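Local coordinates for N-terminal acetyltransferase B complex subunit NAT3 (Candida albicans, PDB 5K04) that catalyses, as the catalytic subunit of the NatB complex, transfer of an acetyl group from acetyl-coenzyme A to the N-terminal amino group of its protein substrates, at the coenzyme A site. Coordinates in Å, arbitrary orientation; residue numbers count along the deposited sequence, not the author numbering. Chains: chain A, N-terminal acetyltransferase B complex subunit NAT3; chain B, Uncharacterized protein.

The coenzyme A site. Residues chain B 365, 368; chain A 21, 23-24, 78-80, 85-91, 117, 119-120, 122-124, 126. With COA (coenzyme A), chain C.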
# COMPACT_ATOMS: atom_id res chain seq x y z
N ALA B 365 26.72 -3.42 -14.46
CA ALA B 365 25.84 -4.56 -14.20
C ALA B 365 24.53 -4.43 -14.98
O ALA B 365 23.93 -3.35 -15.04
CB ALA B 365 25.55 -4.67 -12.70
N ASP B 368 21.48 -2.84 -13.37
CA ASP B 368 21.63 -1.51 -12.82
C ASP B 368 21.05 -0.47 -13.77
O ASP B 368 21.09 -0.62 -14.99
CB ASP B 368 23.10 -1.19 -12.55
CG ASP B 368 23.58 -1.71 -11.20
OD1 ASP B 368 22.81 -1.68 -10.20
OD2 ASP B 368 24.74 -2.13 -11.14
N ASP A 21 12.88 -2.53 -8.17
CA ASP A 21 14.11 -3.06 -8.75
C ASP A 21 13.83 -4.42 -9.38
O ASP A 21 13.11 -5.24 -8.79
CB ASP A 21 15.19 -3.19 -7.66
CG ASP A 21 16.40 -3.98 -8.12
OD1 ASP A 21 16.37 -5.22 -8.05
OD2 ASP A 21 17.38 -3.34 -8.56
N LEU A 23 15.41 -7.17 -9.71
CA LEU A 23 15.90 -8.38 -9.05
C LEU A 23 15.33 -8.54 -7.66
O LEU A 23 15.72 -9.46 -6.93
CB LEU A 23 17.43 -8.36 -8.99
CG LEU A 23 18.17 -8.34 -10.34
CD1 LEU A 23 19.67 -8.31 -10.09
CD2 LEU A 23 17.78 -9.51 -11.24
N THR A 24 14.40 -7.67 -7.28
CA THR A 24 13.86 -7.61 -5.92
C THR A 24 12.41 -8.05 -5.97
O THR A 24 11.54 -7.32 -6.46
CB THR A 24 13.99 -6.20 -5.35
OG1 THR A 24 15.36 -5.78 -5.41
CG2 THR A 24 13.50 -6.19 -3.90
N VAL A 78 18.30 -9.41 0.81
CA VAL A 78 18.97 -8.13 1.01
C VAL A 78 18.78 -7.31 -0.25
O VAL A 78 19.04 -7.80 -1.35
CB VAL A 78 20.47 -8.29 1.29
CG1 VAL A 78 21.04 -7.01 1.87
CG2 VAL A 78 20.72 -9.45 2.20
N THR A 79 18.36 -6.05 -0.10
CA THR A 79 18.27 -5.12 -1.21
C THR A 79 18.58 -3.72 -0.71
O THR A 79 18.34 -3.39 0.45
CB THR A 79 16.89 -5.09 -1.90
OG1 THR A 79 15.84 -5.10 -0.92
CG2 THR A 79 16.76 -6.27 -2.78
N VAL A 80 19.08 -2.91 -1.62
CA VAL A 80 19.47 -1.54 -1.35
C VAL A 80 18.92 -0.67 -2.46
O VAL A 80 19.06 -1.00 -3.64
CB VAL A 80 21.01 -1.41 -1.26
CG1 VAL A 80 21.43 0.05 -1.09
CG2 VAL A 80 21.53 -2.27 -0.12
N ARG A 85 23.61 2.77 -3.26
CA ARG A 85 24.45 1.64 -3.62
C ARG A 85 25.92 2.06 -3.71
O ARG A 85 26.25 3.24 -3.84
CB ARG A 85 23.97 1.04 -4.95
CG ARG A 85 22.60 0.36 -4.81
CD ARG A 85 22.22 -0.44 -6.04
NE ARG A 85 20.89 -1.01 -5.89
CZ ARG A 85 20.23 -1.70 -6.82
NH1 ARG A 85 20.79 -1.92 -8.00
NH2 ARG A 85 19.02 -2.17 -6.56
N ARG A 86 26.81 1.05 -3.62
CA ARG A 86 28.27 1.19 -3.73
C ARG A 86 28.88 2.01 -2.59
O ARG A 86 29.93 2.63 -2.77
CB ARG A 86 28.70 1.80 -5.08
CG ARG A 86 28.19 1.07 -6.29
CD ARG A 86 28.27 -0.44 -6.12
NE ARG A 86 29.63 -0.95 -5.97
CZ ARG A 86 30.42 -1.32 -6.98
NH1 ARG A 86 29.97 -1.21 -8.23
NH2 ARG A 86 31.65 -1.79 -6.74
N ILE A 87 28.24 2.00 -1.42
CA ILE A 87 28.80 2.65 -0.23
C ILE A 87 28.76 1.67 0.95
O ILE A 87 28.84 2.09 2.11
CB ILE A 87 28.05 3.95 0.12
CG1 ILE A 87 26.56 3.68 0.32
CG2 ILE A 87 28.28 5.02 -0.98
CD1 ILE A 87 25.77 4.90 0.77
N GLY A 88 28.63 0.37 0.66
CA GLY A 88 28.72 -0.65 1.69
C GLY A 88 27.46 -0.88 2.50
O GLY A 88 27.52 -1.50 3.56
N LEU A 89 26.31 -0.38 2.03
CA LEU A 89 25.09 -0.53 2.80
C LEU A 89 24.63 -1.99 2.84
O LEU A 89 24.24 -2.50 3.90
CB LEU A 89 24.01 0.39 2.21
CG LEU A 89 22.65 0.38 2.88
CD1 LEU A 89 22.79 0.51 4.38
CD2 LEU A 89 21.83 1.54 2.30
N ALA A 90 24.67 -2.68 1.69
CA ALA A 90 24.35 -4.10 1.67
C ALA A 90 25.29 -4.88 2.58
O ALA A 90 24.86 -5.73 3.37
CB ALA A 90 24.41 -4.63 0.24
N SER A 91 26.59 -4.59 2.50
CA SER A 91 27.55 -5.24 3.38
C SER A 91 27.24 -4.96 4.85
O SER A 91 27.40 -5.85 5.70
CB SER A 91 28.96 -4.80 3.00
OG SER A 91 29.24 -5.11 1.64
N ASN A 117 25.34 -15.32 -10.80
CA ASN A 117 25.43 -14.04 -10.10
C ASN A 117 26.83 -13.91 -9.49
O ASN A 117 27.04 -14.02 -8.28
CB ASN A 117 24.34 -13.94 -9.04
CG ASN A 117 24.35 -12.61 -8.35
OD1 ASN A 117 25.07 -11.68 -8.77
ND2 ASN A 117 23.56 -12.50 -7.28
N LEU A 119 28.46 -11.26 -9.28
CA LEU A 119 28.42 -10.09 -8.42
C LEU A 119 28.13 -10.46 -6.97
O LEU A 119 28.84 -10.04 -6.05
CB LEU A 119 27.34 -9.15 -8.94
CG LEU A 119 27.39 -7.78 -8.33
CD1 LEU A 119 28.77 -7.31 -8.69
CD2 LEU A 119 26.32 -6.90 -8.90
N GLY A 120 27.06 -11.22 -6.76
CA GLY A 120 26.63 -11.50 -5.40
C GLY A 120 27.63 -12.36 -4.66
O GLY A 120 27.85 -12.17 -3.46
N ILE A 122 30.92 -12.48 -4.99
CA ILE A 122 32.06 -11.67 -4.59
C ILE A 122 31.70 -10.79 -3.40
O ILE A 122 32.49 -10.64 -2.45
CB ILE A 122 32.55 -10.85 -5.81
CG1 ILE A 122 33.22 -11.78 -6.83
CG2 ILE A 122 33.48 -9.70 -5.38
CD1 ILE A 122 33.51 -11.14 -8.18
N LEU A 123 30.52 -10.17 -3.46
CA LEU A 123 30.00 -9.41 -2.33
C LEU A 123 30.08 -10.22 -1.05
O LEU A 123 30.67 -9.78 -0.05
CB LEU A 123 28.56 -8.98 -2.64
CG LEU A 123 27.63 -8.38 -1.58
CD1 LEU A 123 28.34 -7.41 -0.71
CD2 LEU A 123 26.49 -7.66 -2.26
N TYR A 124 29.50 -11.42 -1.06
CA TYR A 124 29.52 -12.26 0.13
C TYR A 124 30.92 -12.80 0.42
O TYR A 124 31.29 -12.98 1.59
CB TYR A 124 28.51 -13.39 -0.01
CG TYR A 124 27.08 -12.89 -0.02
CD1 TYR A 124 26.53 -12.27 1.09
CD2 TYR A 124 26.27 -13.07 -1.13
CE1 TYR A 124 25.21 -11.83 1.09
CE2 TYR A 124 24.95 -12.63 -1.15
CZ TYR A 124 24.43 -12.01 -0.04
OH TYR A 124 23.13 -11.58 -0.05
N LYS A 126 33.64 -11.12 -0.01
CA LYS A 126 34.31 -10.04 0.68
C LYS A 126 33.88 -9.96 2.14
O LYS A 126 34.63 -9.43 2.98
CB LYS A 126 34.04 -8.72 -0.04
CG LYS A 126 34.90 -8.54 -1.29
CD LYS A 126 34.60 -7.25 -2.01
CE LYS A 126 35.32 -7.19 -3.35
NZ LYS A 126 35.09 -5.90 -4.06
N1A COA C . 28.68 -3.85 -10.07
C2A COA C . 30.05 -4.43 -9.92
N3A COA C . 30.28 -4.83 -8.47
C4A COA C . 29.36 -4.60 -7.33
C5A COA C . 27.94 -3.87 -7.54
C6A COA C . 27.60 -3.54 -9.05
N6A COA C . 26.35 -3.01 -9.48
N7A COA C . 27.09 -3.90 -6.24
C8A COA C . 27.81 -4.66 -5.08
N9A COA C . 29.16 -5.08 -5.91
C1B COA C . 30.17 -6.10 -5.16
C2B COA C . 31.69 -5.75 -5.24
O2B COA C . 32.71 -6.48 -5.93
C3B COA C . 31.69 -5.07 -3.90
O3B COA C . 32.69 -4.33 -3.18
P3B COA C . 33.50 -2.92 -3.20
O7A COA C . 33.09 -2.18 -1.94
O8A COA C . 34.98 -3.34 -3.09
O9A COA C . 33.11 -2.21 -4.48
C4B COA C . 30.41 -5.67 -3.10
O4B COA C . 29.54 -6.56 -3.91
C5B COA C . 29.84 -4.91 -1.85
O5B COA C . 29.09 -3.69 -1.95
P1A COA C . 28.00 -2.78 -1.17
O1A COA C . 27.86 -3.34 0.19
O2A COA C . 28.45 -1.35 -1.24
O3A COA C . 26.70 -2.97 -2.02
P2A COA C . 25.27 -2.28 -2.31
O4A COA C . 25.44 -1.41 -3.52
O5A COA C . 24.78 -1.66 -1.09
O6A COA C . 24.41 -3.56 -2.74
CBP COA C . 23.16 -5.48 -4.09
CCP COA C . 24.55 -4.79 -3.47
CDP COA C . 23.53 -6.85 -5.00
CEP COA C . 22.09 -5.86 -2.82
CAP COA C . 22.39 -4.30 -5.11
OAP COA C . 23.23 -3.52 -5.93
C9P COA C . 20.84 -4.61 -5.40
O9P COA C . 20.40 -5.27 -6.51
N8P COA C . 19.94 -4.70 -4.18
C7P COA C . 18.82 -5.79 -4.02
C6P COA C . 18.69 -6.86 -5.17
C5P COA C . 19.75 -8.08 -5.44
O5P COA C . 20.38 -8.26 -6.61
N4P COA C . 20.08 -8.91 -4.26
C3P COA C . 21.04 -9.32 -3.26
C2P COA C . 22.49 -9.75 -3.35
S1P COA C . 23.03 -11.27 -4.07
O HOH W 1 25.66 0.77 -0.63
O HOH W 2 30.90 -1.00 -3.34
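Bends at chi2 (-41°) and chi3 (-63°) fold the A:Arg86 side chain back over the adenine of coenzyme A, whereas A:Arg85 runs extended from CG to NE (chi3 -177°) along the pantetheine arm. The guanidinium of A:Arg86 lies face-on to the six-membered ring, with NH1 over the ring in a cation-pi contact. A:Arg86 NH2 bonds in plane to coenzyme A O9A of the 3'-phosphate at 2.7 Å, and NE holds water 2, which also meets this phosphate. A:Leu119 packs its methyls on the opposite face of the adenine. B:Asp368 of the MDM20 subunit receives the adenine amine N6A on the syn lone pair of OD2, so both subunits build the site. A:Lys126 is extended beyond CG; A:Lys126 NZ reaches coenzyme A O8A of the 3'-phosphate at 2.7 Å and also bonds ribose O2B and O3B.

The pyrophosphate sits at the start of helix 89-96, in the P-loop-like turn typical of GNAT enzymes. Backbone N-H groups of A:Arg86, A:Gly88, A:Ala90 and A:Ser91 bind its oxygens, and the helix dipole may add to the pull. O1A takes both N and OG of A:Ser91.

One face of the A:Arg85 guanidinium covers pantetheine C9P. A:Arg85 NH2 donates to A:Asp21 OD2 at 2.8 Å. A:Arg85 NE and NH2 together grip the carbonyl O of A:Val80, with A:Arg85 NE 2.9 Å from that oxygen.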